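Local coordinates for transglutaminase-like domain-containing protein (Streptococcus suis, PDB 4XZ7), which is a transglutaminase that probably cross-links or otherwise modifies protein glutamine side chains and helps the bacterium resist phagocytosis as a virulence factor, at residues F220-Y223 / V224-T228; L17-E20 / A21-K24; K134-L137 / L138-A141. All coordinates share one frame; numbering follows the deposited sequence.

Interaction 1. Residues F220-Y223 / V224-T228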
ATOM      1  N   PHE B 220     -13.588 -13.906 -29.852  1.00 31.70           N
ATOM      2  CA  PHE B 220     -13.297 -13.017 -28.722  1.00 30.53           C
ATOM      3  C   PHE B 220     -11.958 -13.360 -28.037  1.00 29.35           C
ATOM      4  O   PHE B 220     -11.119 -12.484 -27.787  1.00 30.16           O
ATOM      5  CB  PHE B 220     -14.421 -13.042 -27.690  1.00 30.52           C
ATOM      6  CG  PHE B 220     -14.197 -12.079 -26.566  1.00 35.74           C
ATOM      7  CD1 PHE B 220     -14.433 -10.727 -26.746  1.00 29.47           C
ATOM      8  CD2 PHE B 220     -13.705 -12.517 -25.347  1.00 31.52           C
ATOM      9  CE1 PHE B 220     -14.206  -9.832 -25.718  1.00 33.22           C
ATOM     10  CE2 PHE B 220     -13.469 -11.635 -24.321  1.00 27.55           C
ATOM     11  CZ  PHE B 220     -13.712 -10.293 -24.500  1.00 31.44           C
ATOM     12  N   VAL B 221     -11.789 -14.641 -27.735  1.00 35.39           N
ATOM     13  CA  VAL B 221     -10.594 -15.164 -27.091  1.00 31.11           C
ATOM     14  C   VAL B 221      -9.340 -14.777 -27.868  1.00 31.49           C
ATOM     15  O   VAL B 221      -8.373 -14.258 -27.294  1.00 27.20           O
ATOM     16  CB  VAL B 221     -10.677 -16.699 -26.962  1.00 37.26           C
ATOM     17  CG1 VAL B 221      -9.326 -17.289 -26.601  1.00 47.83           C
ATOM     18  CG2 VAL B 221     -11.708 -17.075 -25.935  1.00 37.56           C
ATOM     19  N   GLN B 222      -9.375 -15.000 -29.182  1.00 33.70           N
ATOM     20  CA  GLN B 222      -8.221 -14.704 -30.021  1.00 33.31           C
ATOM     21  C   GLN B 222      -7.951 -13.207 -30.072  1.00 30.47           C
ATOM     22  O   GLN B 222      -6.794 -12.767 -30.003  1.00 32.10           O
ATOM     23  CB  GLN B 222      -8.416 -15.254 -31.437  1.00 35.42           C
ATOM     24  CG  GLN B 222      -7.105 -15.410 -32.207  1.00 47.70           C
ATOM     25  CD  GLN B 222      -6.167 -16.461 -31.595  1.00 53.61           C
ATOM     26  OE1 GLN B 222      -5.173 -16.121 -30.942  1.00 54.30           O
ATOM     27  NE2 GLN B 222      -6.472 -17.740 -31.825  1.00 53.33           N
ATOM     28  N   TYR B 223      -9.011 -12.411 -30.178  1.00 32.48           N
ATOM     29  CA  TYR B 223      -8.809 -10.961 -30.187  1.00 35.22           C
ATOM     30  C   TYR B 223      -8.130 -10.438 -28.916  1.00 27.41           C
ATOM     31  O   TYR B 223      -7.143  -9.671 -28.969  1.00 36.31           O
ATOM     32  CB  TYR B 223     -10.131 -10.226 -30.360  1.00 35.71           C
ATOM     33  CG  TYR B 223      -9.923  -8.729 -30.424  1.00 31.32           C
ATOM     34  CD1 TYR B 223     -10.007  -7.940 -29.282  1.00 28.26           C
ATOM     35  CD2 TYR B 223      -9.616  -8.115 -31.626  1.00 35.65           C
ATOM     36  CE1 TYR B 223      -9.792  -6.589 -29.337  1.00 38.89           C
ATOM     37  CE2 TYR B 223      -9.416  -6.765 -31.695  1.00 38.88           C
ATOM     38  CZ  TYR B 223      -9.502  -6.007 -30.549  1.00 41.01           C
ATOM     39  OH  TYR B 223      -9.297  -4.657 -30.625  1.00 49.30           O
ATOM     40  N   VAL B 224      -8.679 -10.824 -27.771  1.00 33.05           N
ATOM     41  CA  VAL B 224      -8.123 -10.350 -26.510  1.00 26.98           C
ATOM     42  C   VAL B 224      -6.680 -10.811 -26.387  1.00 30.16           C
ATOM     43  O   VAL B 224      -5.811 -10.015 -26.046  1.00 26.97           O
ATOM     44  CB  VAL B 224      -8.926 -10.833 -25.311  1.00 25.48           C
ATOM     45  CG1 VAL B 224      -8.137 -10.606 -23.998  1.00 24.29           C
ATOM     46  CG2 VAL B 224     -10.249 -10.112 -25.277  1.00 26.51           C
ATOM     47  N   ALA B 225      -6.417 -12.080 -26.708  1.00 36.18           N
ATOM     48  CA  ALA B 225      -5.041 -12.593 -26.683  1.00 36.00           C
ATOM     49  C   ALA B 225      -4.112 -11.798 -27.598  1.00 32.90           C
ATOM     50  O   ALA B 225      -2.914 -11.700 -27.333  1.00 25.90           O
ATOM     51  CB  ALA B 225      -5.015 -14.071 -27.074  1.00 43.62           C
ATOM     52  N   ASN B 226      -4.663 -11.245 -28.681  1.00 31.82           N
ATOM     53  CA  ASN B 226      -3.866 -10.458 -29.628  1.00 26.12           C
ATOM     54  C   ASN B 226      -3.750  -8.971 -29.311  1.00 29.44           C
ATOM     55  O   ASN B 226      -3.031  -8.252 -30.005  1.00 30.70           O
ATOM     56  CB  ASN B 226      -4.425 -10.619 -31.052  1.00 27.86           C
ATOM     57  CG  ASN B 226      -3.991 -11.931 -31.701  1.00 35.66           C
ATOM     58  OD1 ASN B 226      -3.047 -12.581 -31.238  1.00 32.44           O
ATOM     59  ND2 ASN B 226      -4.690 -12.337 -32.761  1.00 29.22           N
ATOM     60  N   HIS B 227      -4.443  -8.494 -28.276  1.00 31.43           N
ATOM     61  CA  HIS B 227      -4.330  -7.069 -27.945  1.00 32.95           C
ATOM     62  C   HIS B 227      -4.093  -6.769 -26.465  1.00 40.62           C
ATOM     63  O   HIS B 227      -4.198  -5.620 -26.022  1.00 40.18           O
ATOM     64  CB  HIS B 227      -5.581  -6.331 -28.432  1.00 32.37           C
ATOM     65  CG  HIS B 227      -5.648  -6.227 -29.921  1.00 35.40           C
ATOM     66  ND1 HIS B 227      -6.403  -7.086 -30.693  1.00 35.16           N
ATOM     67  CD2 HIS B 227      -4.990  -5.418 -30.784  1.00 35.22           C
ATOM     68  CE1 HIS B 227      -6.233  -6.785 -31.967  1.00 38.01           C
ATOM     69  NE2 HIS B 227      -5.376  -5.782 -32.050  1.00 48.65           N
ATOM     70  N   THR B 228      -3.751  -7.806 -25.715  1.00 36.45           N
ATOM     71  CA  THR B 228      -3.435  -7.671 -24.310  1.00 26.94           C
ATOM     72  C   THR B 228      -2.075  -8.285 -24.026  1.00 21.46           C
ATOM     73  O   THR B 228      -1.823  -9.404 -24.419  1.00 21.80           O
ATOM     74  CB  THR B 228      -4.484  -8.353 -23.464  1.00 26.16           C
ATOM     75  OG1 THR B 228      -5.778  -7.948 -23.921  1.00 27.47           O
ATOM     76  CG2 THR B 228      -4.294  -7.999 -21.997  1.00 21.10           C
TER

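Interaction 2. Residues L17-E20 / A21-K24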
ATOM      1  N   LEU B  17      -3.756  33.860   1.013  1.00 39.41           N
ATOM      2  CA  LEU B  17      -5.207  33.843   0.801  1.00 34.10           C
ATOM      3  C   LEU B  17      -5.659  32.530   0.191  1.00 33.89           C
ATOM      4  O   LEU B  17      -4.853  31.788  -0.351  1.00 39.38           O
ATOM      5  CB  LEU B  17      -5.636  34.995  -0.108  1.00 31.22           C
ATOM      6  CG  LEU B  17      -5.146  36.414   0.165  1.00 33.14           C
ATOM      7  CD1 LEU B  17      -5.739  37.347  -0.868  1.00 33.00           C
ATOM      8  CD2 LEU B  17      -5.542  36.861   1.552  1.00 38.36           C
ATOM      9  N   ASN B  18      -6.952  32.230   0.266  1.00 32.13           N
ATOM     10  CA  ASN B  18      -7.455  31.050  -0.428  1.00 32.74           C
ATOM     11  C   ASN B  18      -8.025  31.464  -1.765  1.00 27.37           C
ATOM     12  O   ASN B  18      -8.046  32.655  -2.088  1.00 23.40           O
ATOM     13  CB  ASN B  18      -8.508  30.308   0.394  1.00 39.97           C
ATOM     14  CG  ASN B  18      -9.683  31.186   0.786  1.00 45.15           C
ATOM     15  OD1 ASN B  18      -9.890  32.273   0.238  1.00 45.17           O
ATOM     16  ND2 ASN B  18     -10.466  30.709   1.748  1.00 48.54           N
ATOM     17  N   TRP B  19      -8.506  30.492  -2.530  1.00 32.03           N
ATOM     18  CA  TRP B  19      -8.938  30.774  -3.887  1.00 34.31           C
ATOM     19  C   TRP B  19     -10.027  31.838  -3.963  1.00 43.21           C
ATOM     20  O   TRP B  19     -10.030  32.641  -4.882  1.00 47.82           O
ATOM     21  CB  TRP B  19      -9.424  29.514  -4.596  1.00 30.67           C
ATOM     22  CG  TRP B  19     -10.062  29.890  -5.888  1.00 41.91           C
ATOM     23  CD1 TRP B  19     -11.373  29.747  -6.230  1.00 49.70           C
ATOM     24  CD2 TRP B  19      -9.428  30.556  -6.994  1.00 37.67           C
ATOM     25  NE1 TRP B  19     -11.589  30.250  -7.493  1.00 51.59           N
ATOM     26  CE2 TRP B  19     -10.412  30.754  -7.981  1.00 43.72           C
ATOM     27  CE3 TRP B  19      -8.118  30.982  -7.249  1.00 33.70           C
ATOM     28  CZ2 TRP B  19     -10.131  31.362  -9.207  1.00 37.32           C
ATOM     29  CZ3 TRP B  19      -7.839  31.590  -8.460  1.00 34.72           C
ATOM     30  CH2 TRP B  19      -8.841  31.773  -9.427  1.00 33.36           C
ATOM     31  N   GLU B  20     -10.945  31.858  -3.005  1.00 43.62           N
ATOM     32  CA  GLU B  20     -12.065  32.802  -3.045  1.00 37.20           C
ATOM     33  C   GLU B  20     -11.588  34.263  -2.980  1.00 37.93           C
ATOM     34  O   GLU B  20     -11.858  35.095  -3.886  1.00 43.62           O
ATOM     35  CB  GLU B  20     -13.027  32.480  -1.890  1.00 44.83           C
ATOM     36  CG  GLU B  20     -14.287  33.315  -1.804  1.00 55.68           C
ATOM     37  CD  GLU B  20     -15.178  32.896  -0.632  1.00 66.06           C
ATOM     38  OE1 GLU B  20     -16.124  33.645  -0.298  1.00 69.22           O
ATOM     39  OE2 GLU B  20     -14.929  31.818  -0.043  1.00 66.74           O
ATOM     40  N   ALA B  21     -10.856  34.564  -1.909  1.00 34.54           N
ATOM     41  CA  ALA B  21     -10.278  35.889  -1.701  1.00 37.81           C
ATOM     42  C   ALA B  21      -9.303  36.270  -2.828  1.00 33.17           C
ATOM     43  O   ALA B  21      -9.372  37.384  -3.409  1.00 41.90           O
ATOM     44  CB  ALA B  21      -9.574  35.938  -0.345  1.00 32.54           C
ATOM     45  N   PHE B  22      -8.408  35.341  -3.145  1.00 30.89           N
ATOM     46  CA  PHE B  22      -7.414  35.597  -4.184  1.00 28.23           C
ATOM     47  C   PHE B  22      -8.090  35.927  -5.508  1.00 29.02           C
ATOM     48  O   PHE B  22      -7.726  36.898  -6.167  1.00 30.89           O
ATOM     49  CB  PHE B  22      -6.478  34.405  -4.380  1.00 25.46           C
ATOM     50  CG  PHE B  22      -5.313  34.707  -5.277  1.00 26.95           C
ATOM     51  CD1 PHE B  22      -4.217  35.413  -4.793  1.00 29.97           C
ATOM     52  CD2 PHE B  22      -5.313  34.303  -6.608  1.00 30.41           C
ATOM     53  CE1 PHE B  22      -3.127  35.693  -5.616  1.00 32.62           C
ATOM     54  CE2 PHE B  22      -4.221  34.585  -7.441  1.00 24.78           C
ATOM     55  CZ  PHE B  22      -3.133  35.284  -6.937  1.00 22.85           C
ATOM     56  N   SER B  23      -9.079  35.115  -5.873  1.00 30.90           N
ATOM     57  CA  SER B  23      -9.871  35.316  -7.082  1.00 39.01           C
ATOM     58  C   SER B  23     -10.451  36.719  -7.119  1.00 39.20           C
ATOM     59  O   SER B  23     -10.387  37.382  -8.165  1.00 36.51           O
ATOM     60  CB  SER B  23     -11.000  34.286  -7.175  1.00 50.06           C
ATOM     61  OG  SER B  23     -11.532  34.222  -8.488  1.00 48.73           O
ATOM     62  N   LYS B  24     -10.999  37.180  -5.990  1.00 37.49           N
ATOM     63  CA  LYS B  24     -11.458  38.576  -5.924  1.00 40.96           C
ATOM     64  C   LYS B  24     -10.357  39.560  -6.335  1.00 40.43           C
ATOM     65  O   LYS B  24     -10.554  40.446  -7.201  1.00 44.54           O
ATOM     66  CB  LYS B  24     -11.949  38.944  -4.518  1.00 45.26           C
ATOM     67  CG  LYS B  24     -13.164  38.167  -4.036  1.00 52.50           C
ATOM     68  CD  LYS B  24     -13.978  38.993  -3.042  1.00 59.31           C
ATOM     69  CE  LYS B  24     -14.775  38.111  -2.094  1.00 59.42           C
ATOM     70  NZ  LYS B  24     -13.869  37.386  -1.159  1.00 58.53           N
TER

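Interaction 3. Residues K134-L137 / L138-A141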
ATOM      1  N   LYS B 134      23.508  18.332   8.087  1.00 15.65           N
ATOM      2  CA  LYS B 134      22.271  18.025   8.786  1.00 24.22           C
ATOM      3  C   LYS B 134      21.485  16.975   8.004  1.00 16.15           C
ATOM      4  O   LYS B 134      20.893  16.074   8.591  1.00 18.36           O
ATOM      5  CB  LYS B 134      21.400  19.280   9.012  1.00 21.29           C
ATOM      6  CG  LYS B 134      20.104  18.918   9.747  1.00 21.48           C
ATOM      7  CD  LYS B 134      19.257  20.082  10.221  1.00 24.39           C
ATOM      8  CE  LYS B 134      18.078  19.540  11.051  1.00 33.03           C
ATOM      9  NZ  LYS B 134      16.956  20.500  11.367  1.00 29.86           N
ATOM     10  N   ARG B 135      21.469  17.093   6.685  1.00 14.63           N
ATOM     11  CA  ARG B 135      20.755  16.110   5.870  1.00 16.97           C
ATOM     12  C   ARG B 135      21.425  14.727   5.953  1.00 17.46           C
ATOM     13  O   ARG B 135      20.761  13.699   5.916  1.00 16.91           O
ATOM     14  CB  ARG B 135      20.667  16.591   4.427  1.00 14.96           C
ATOM     15  CG  ARG B 135      19.770  17.815   4.299  1.00 19.00           C
ATOM     16  CD  ARG B 135      19.778  18.412   2.892  1.00 18.13           C
ATOM     17  NE  ARG B 135      18.854  19.544   2.825  1.00 17.09           N
ATOM     18  CZ  ARG B 135      17.532  19.428   2.716  1.00 24.43           C
ATOM     19  NH1 ARG B 135      16.957  18.225   2.664  1.00 19.20           N
ATOM     20  NH2 ARG B 135      16.777  20.519   2.675  1.00 22.53           N
ATOM     21  N   GLN B 136      22.747  14.711   6.084  1.00 14.60           N
ATOM     22  CA  GLN B 136      23.460  13.461   6.248  1.00 17.61           C
ATOM     23  C   GLN B 136      23.057  12.811   7.583  1.00 15.95           C
ATOM     24  O   GLN B 136      22.847  11.593   7.643  1.00 15.05           O
ATOM     25  CB  GLN B 136      24.972  13.690   6.183  1.00 15.23           C
ATOM     26  CG  GLN B 136      25.783  12.435   5.960  1.00 17.84           C
ATOM     27  CD  GLN B 136      25.610  11.863   4.572  1.00 24.66           C
ATOM     28  OE1 GLN B 136      26.174  12.382   3.597  1.00 22.05           O
ATOM     29  NE2 GLN B 136      24.858  10.776   4.468  1.00 14.75           N
ATOM     30  N   LEU B 137      22.931  13.616   8.637  1.00 15.42           N
ATOM     31  CA  LEU B 137      22.515  13.072   9.923  1.00 17.89           C
ATOM     32  C   LEU B 137      21.049  12.577   9.897  1.00 19.79           C
ATOM     33  O   LEU B 137      20.701  11.557  10.527  1.00 15.61           O
ATOM     34  CB  LEU B 137      22.712  14.120  11.023  1.00 16.29           C
ATOM     35  CG  LEU B 137      24.168  14.409  11.392  1.00 18.57           C
ATOM     36  CD1 LEU B 137      24.250  15.640  12.300  1.00 17.32           C
ATOM     37  CD2 LEU B 137      24.775  13.200  12.091  1.00 17.35           C
ATOM     38  N   LEU B 138      20.198  13.297   9.166  1.00 14.97           N
ATOM     39  CA  LEU B 138      18.809  12.861   9.024  1.00 19.39           C
ATOM     40  C   LEU B 138      18.796  11.492   8.356  1.00 17.36           C
ATOM     41  O   LEU B 138      18.149  10.553   8.852  1.00 14.51           O
ATOM     42  CB  LEU B 138      17.983  13.865   8.218  1.00 14.50           C
ATOM     43  CG  LEU B 138      17.549  15.134   8.948  1.00 16.06           C
ATOM     44  CD1 LEU B 138      16.958  16.120   7.949  1.00 18.58           C
ATOM     45  CD2 LEU B 138      16.540  14.847  10.082  1.00 14.83           C
ATOM     46  N   ASN B 139      19.541  11.383   7.256  1.00 14.19           N
ATOM     47  CA  ASN B 139      19.685  10.108   6.545  1.00 14.02           C
ATOM     48  C   ASN B 139      20.207   9.005   7.464  1.00 17.12           C
ATOM     49  O   ASN B 139      19.816   7.838   7.343  1.00 14.40           O
ATOM     50  CB  ASN B 139      20.624  10.255   5.340  1.00 13.86           C
ATOM     51  CG  ASN B 139      20.644   9.007   4.468  1.00 13.68           C
ATOM     52  OD1 ASN B 139      19.653   8.668   3.830  1.00 13.35           O
ATOM     53  ND2 ASN B 139      21.769   8.327   4.438  1.00 13.97           N
ATOM     54  N   ALA B 140      21.102   9.388   8.371  1.00 17.13           N
ATOM     55  CA  ALA B 140      21.673   8.464   9.334  1.00 16.18           C
ATOM     56  C   ALA B 140      20.643   8.037  10.370  1.00 15.71           C
ATOM     57  O   ALA B 140      20.874   7.089  11.107  1.00 23.63           O
ATOM     58  CB  ALA B 140      22.893   9.094  10.037  1.00 16.05           C
ATOM     59  N   ALA B 141      19.530   8.763  10.470  1.00 17.90           N
ATOM     60  CA  ALA B 141      18.423   8.291  11.313  1.00 21.21           C
ATOM     61  C   ALA B 141      17.285   7.718  10.474  1.00 23.09           C
ATOM     62  O   ALA B 141      16.207   7.426  10.989  1.00 15.29           O
ATOM     63  CB  ALA B 141      17.897   9.421  12.206  1.00 19.23           C
TER
HETATM   64  O   HOH W   1      23.903   9.224   6.336  1.00 23.37           O

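Interaction 1. Residues F220-Y223 / V224-T228
Val224 N and Ala225 N reach back to Phe220 O and Val221 O, both at 3.0 Å, as regular i to i+4 helical bonds; Asn226 N then bonds to Gln222 O and, weakly, to Tyr223 O. Val224 lays its CG2 methyl over a face of the Phe220 ring, 3.9 Å from the ring centroid, a CH-pi contact displaced toward the CE2-CZ side. With Phe220 CG anti to the backbone N (chi1 -176°), the ring leans along the helix toward the methyl one turn on. This is the buried face of helix 213-227, part of the transglutaminase-like domain: Phe220 also rests on Leu201 of helix 188-205 and Ala274 of helix 264-277, while Val224 meets Phe267 and Val256, so the pair belongs to the helical packing of this papain-like domain. Farther along, in the C-terminal part of the helix, Tyr223 pairs with His227. Here the imidazole comes over one face of the phenol ring, His227 ND1 lying 3.2 Å from Tyr223 CE2. The rings, inclined by 34° with centroids 4.2 Å apart, overlap obliquely, neither parallel nor edge-on. What fixes the imidazole is a second use of the same nitrogen: His227 ND1 donates to Tyr223 O at 3.2 Å, 146° at the hydrogen, with the carbonyl oxygen somewhat out of the imidazole plane. One residue thus offers both a ring face and a main-chain acceptor to the histidine. Farther round, Gln222 CG passes 3.9 Å from Asn226 ND2 on the exposed side, a loose touch between two polar side chains.

Interaction 2. Residues L17-E20 / A21-K24
Trp19 and Ser23, one turn apart, make the close-packed side of this first helical turn. Ser23 CB sits over one face of the indole, 3.8 Å from the centroid of its six-membered ring and close to the ring normal, a CH-pi contact, and Ser23 OG comes to 3.3 Å from Trp19 CZ2. The indole reaches forward along the helix over Ser23, its CG anti to the backbone N (chi1 171°). Phe22 crosses Trp19 at about a right angle, bringing its CD2 4.1 Å from Trp19 CZ3, which lies near the plane of the phenyl ring at its edge. Both aromatic residues also meet Phe65 of strand 63-68, the Phe22 ring stacking on it, so the helix is pressed against the neighbouring strand. The turn begins with an N-cap: Asn18 OD1 accepts from Ala21 N at 3.3 Å and 169°, almost head-on to the side-chain carbonyl, and satisfies an amide that has no helical carbonyl ahead of it. A chi1 of 57° swings the Asn18 amide back over the opening turn to do so. Asn18 links strand 14-17 to helix 19-29, and Leu17, the last strand residue, packs its CB 4.1 Å from Ala21 CB. Glu20 and Lys24 hold the loose, solvent side. They run side by side, yet Lys24 NZ stays 4.5 Å from Glu20 OE1, beyond a salt bridge, so any attraction between the charges is likely weak.

Interaction 3. Residues K134-L137 / L138-A141
Gln136 and Asn139 both carry CG anti to the backbone N (chi1 -164° and -172°), and a bend at chi2 of Gln136 turns its amide along the helix, so the two side chains lie alongside one another, pointing the same way. Their amide planes stand 80° apart, and Gln136 NE2 and Asn139 ND2, two donors 3.9 Å from each other, do not bond directly. A water joins them: it accepts from Gln136 NE2 at 2.6 Å and from Asn139 ND2 at 3.0 Å, and donates to Gln136 O at 2.9 Å. That carbonyl also accepts from Ala140 N at 2.9 Å, a bond well short of straight, in the last turn of helix 132-140. The oxygen of the Asn139 amide, OD1, accepts from Lys168 NZ. On the buried side Leu138 CG touches Lys134 O at 3.5 Å, and its side chain continues onto Val165 of strand 157-167. Leu137 and Leu138 pack on Tyr361 and Leu375 of the second subunit, and Gln136 on its Tyr283, placing this short helix in the homodimer interface. With both side-chain NH2 groups donating to it, the water has its own hydrogen for the main-chain oxygen, a bridge that probably helps to hold the rotation of both amides, with Lys168 securing the oxygen end of Asn139.

Along the chain, one piece of a longer protein that includes its transglutaminase-like domain, the order is interaction 2, interaction 3, interaction 1. Residues 17-24 open helix 19-29, after strand 14-17 of the first mixed sheet; residues 134-140 form most of helix 132-140, packed on strand 157-167 of the second, with Ala141 just beyond; residues 220-228 lie in the C-terminal part of helix 213-227 and just beyond, in the transglutaminase-like domain. Interactions 2 and 3 have centres 39 Å apart; the centre of each lies about 52 Å from that of interaction 1, across the chain's centre. None touches another: each is a local contact along one helix. Among the three, interaction 3 alone meets the second subunit, through its Tyr283 and Arg273.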